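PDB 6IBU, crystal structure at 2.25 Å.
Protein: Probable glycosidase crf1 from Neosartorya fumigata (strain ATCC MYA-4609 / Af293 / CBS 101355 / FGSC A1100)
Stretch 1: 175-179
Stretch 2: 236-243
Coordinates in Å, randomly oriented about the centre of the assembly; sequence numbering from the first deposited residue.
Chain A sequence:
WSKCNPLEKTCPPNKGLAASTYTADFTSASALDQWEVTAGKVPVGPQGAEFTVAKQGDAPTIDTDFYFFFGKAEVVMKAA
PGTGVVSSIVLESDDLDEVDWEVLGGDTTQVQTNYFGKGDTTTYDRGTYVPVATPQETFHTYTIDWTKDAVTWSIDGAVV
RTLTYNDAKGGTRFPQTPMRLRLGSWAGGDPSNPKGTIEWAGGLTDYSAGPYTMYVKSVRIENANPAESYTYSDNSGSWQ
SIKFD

Stretch 1 (175-179) PQTPM
Stretch 2 236-243: SGSWQSIK

Stretch 1 is an irregular segment that passes beside a compact turn in stretch 2, where Gly-237 and Ser-238 (-96/153) lead into a 3-10 segment at 239-241 (Trp-239 -60/-32, Gln-240 -66/-26, Ser-241 -80/-8) and then a strand at 242-243. The backbones come closest at Gln-176 and Trp-239, whose CA atoms lie 5.1 Å apart; the contact is small, burying 292 Å² in all. Contacts advance broadly in the same order along both stretches, from Gln-176 with 237-240 to Pro-178 with Ile-242.

Pro-175 (phi/psi -60/119) points its CB away and makes no contact. Gln-176, at -155/25, directs its CA-to-CB bond toward stretch 2 and supplies the central polar link. With chi1 p, chi2 t and chi3 -79°, its side-chain amide reaches the start of the 3-10 segment, where Trp-239 N donates a hydrogen bond to Gln-176 OE1 (3.0 Å, 165° at the hydrogen). The Trp-239 backbone NH, at the first residue of that segment, has no acceptor from a preceding turn of it, and a long side chain ending in a carbonyl oxygen fills the role. Gln-176 OE1 also lies 3.5 Å from Ser-238 CA and, obliquely to the indole, 3.3 Å from Trp-239 CD1; the ring (chi1 p, chi2 -107°) leads away. The turn is braced internally: Ser-241 N and Ser-241 OG both donate to Ser-238 O, at 3.0 and 2.7 Å, and Ile-242 N donates to Trp-239 O at 3.1 Å.

Thr-177 (-122/162, chi1 p) directs its CA-to-CB bond sideways. Its methyl CG2 rests 3.5 Å from Gly-237 O, while its hydroxyl bonds elsewhere in the structure. Gly-237 adopts 64/24, a positive phi that favours glycine.

Pro-178 (-63/137, C-gamma exo) continues the extended course and provides the apolar contact: Pro-178 CD meets Ile-242 CD1 at 3.7 Å. Ile-242 (-86/117) directs its CA-to-CB bond toward stretch 1; its apolar, beta-branched side chain, at chi1 m and chi2 m, brings the CD1 methyl against the aliphatic proline ring. Met-179 (-126/151, m, t, m) is buried but out of reach.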

# COMPACT_ATOMS: atom_id res chain seq x y z
N PRO A 175 12.57 -0.57 -4.84
CA PRO A 175 11.33 -0.44 -5.62
C PRO A 175 11.51 0.63 -6.70
O PRO A 175 11.84 1.72 -6.35
CB PRO A 175 10.29 -0.01 -4.58
CG PRO A 175 10.85 -0.53 -3.28
CD PRO A 175 12.35 -0.36 -3.41
N GLN A 176 11.38 0.29 -7.98
CA GLN A 176 11.76 1.23 -9.05
C GLN A 176 11.01 0.92 -10.33
O GLN A 176 11.50 1.27 -11.39
CB GLN A 176 13.27 1.16 -9.33
CG GLN A 176 13.75 -0.21 -9.76
CD GLN A 176 15.27 -0.23 -9.82
OE1 GLN A 176 15.87 0.25 -10.78
NE2 GLN A 176 15.89 -0.79 -8.80
N THR A 177 9.84 0.30 -10.23
CA THR A 177 8.97 0.05 -11.40
C THR A 177 7.64 0.72 -11.11
O THR A 177 7.36 1.04 -9.96
CB THR A 177 8.86 -1.44 -11.66
OG1 THR A 177 8.44 -2.09 -10.47
CG2 THR A 177 10.17 -2.04 -12.13
N PRO A 178 6.80 0.96 -12.13
CA PRO A 178 5.58 1.73 -11.94
C PRO A 178 4.69 0.95 -10.96
O PRO A 178 4.55 -0.25 -11.09
CB PRO A 178 4.92 1.80 -13.32
CG PRO A 178 6.02 1.33 -14.29
CD PRO A 178 6.93 0.43 -13.49
N MET A 179 4.10 1.66 -10.02
CA MET A 179 3.34 1.03 -8.93
C MET A 179 1.94 1.59 -8.88
O MET A 179 1.75 2.74 -9.22
CB MET A 179 4.04 1.24 -7.59
CG MET A 179 5.26 0.37 -7.46
SD MET A 179 5.94 0.29 -5.81
CE MET A 179 6.48 1.97 -5.57
N SER A 236 15.09 -6.78 -16.92
CA SER A 236 15.98 -6.16 -15.91
C SER A 236 15.20 -5.84 -14.63
O SER A 236 15.80 -5.90 -13.55
CB SER A 236 16.55 -4.91 -16.49
OG SER A 236 17.63 -4.43 -15.72
N GLY A 237 13.93 -5.44 -14.76
CA GLY A 237 13.12 -4.88 -13.66
C GLY A 237 13.70 -3.56 -13.17
O GLY A 237 13.48 -3.21 -12.01
N SER A 238 14.45 -2.87 -14.02
CA SER A 238 15.14 -1.63 -13.63
C SER A 238 14.23 -0.49 -14.05
O SER A 238 13.48 -0.67 -14.99
CB SER A 238 16.53 -1.53 -14.23
OG SER A 238 16.56 -0.97 -15.53
N TRP A 239 14.33 0.64 -13.38
CA TRP A 239 13.61 1.87 -13.75
C TRP A 239 14.03 2.29 -15.16
O TRP A 239 13.19 2.88 -15.89
CB TRP A 239 13.84 2.95 -12.68
CG TRP A 239 15.19 3.59 -12.59
CD1 TRP A 239 16.14 3.40 -11.64
CD2 TRP A 239 15.69 4.63 -13.45
NE1 TRP A 239 17.20 4.24 -11.85
CE2 TRP A 239 16.96 4.99 -12.96
CE3 TRP A 239 15.18 5.27 -14.60
CZ2 TRP A 239 17.73 5.97 -13.58
CZ3 TRP A 239 15.95 6.23 -15.21
CH2 TRP A 239 17.21 6.56 -14.71
N GLN A 240 15.29 2.00 -15.52
CA GLN A 240 15.88 2.34 -16.84
C GLN A 240 15.17 1.56 -17.93
O GLN A 240 15.11 2.07 -19.04
CB GLN A 240 17.38 2.08 -16.86
CG GLN A 240 18.18 3.03 -15.96
CD GLN A 240 18.46 2.45 -14.60
OE1 GLN A 240 17.66 1.70 -14.05
NE2 GLN A 240 19.60 2.81 -14.02
N SER A 241 14.59 0.40 -17.62
CA SER A 241 13.88 -0.44 -18.62
C SER A 241 12.47 0.10 -18.89
O SER A 241 11.85 -0.39 -19.84
CB SER A 241 13.85 -1.88 -18.20
OG SER A 241 12.92 -2.10 -17.15
N ILE A 242 11.96 1.09 -18.14
CA ILE A 242 10.53 1.51 -18.27
C ILE A 242 10.42 2.53 -19.41
O ILE A 242 11.00 3.59 -19.30
CB ILE A 242 9.96 2.03 -16.94
CG1 ILE A 242 10.08 1.02 -15.80
CG2 ILE A 242 8.52 2.48 -17.12
CD1 ILE A 242 9.49 -0.33 -16.09
N LYS A 243 9.67 2.19 -20.45
CA LYS A 243 9.40 3.07 -21.62
C LYS A 243 8.05 3.76 -21.43
O LYS A 243 7.10 3.10 -20.97
CB LYS A 243 9.39 2.25 -22.92
CG LYS A 243 10.71 1.57 -23.28
CD LYS A 243 11.95 2.47 -23.19
CE LYS A 243 13.04 2.10 -24.18
NZ LYS A 243 14.37 2.56 -23.73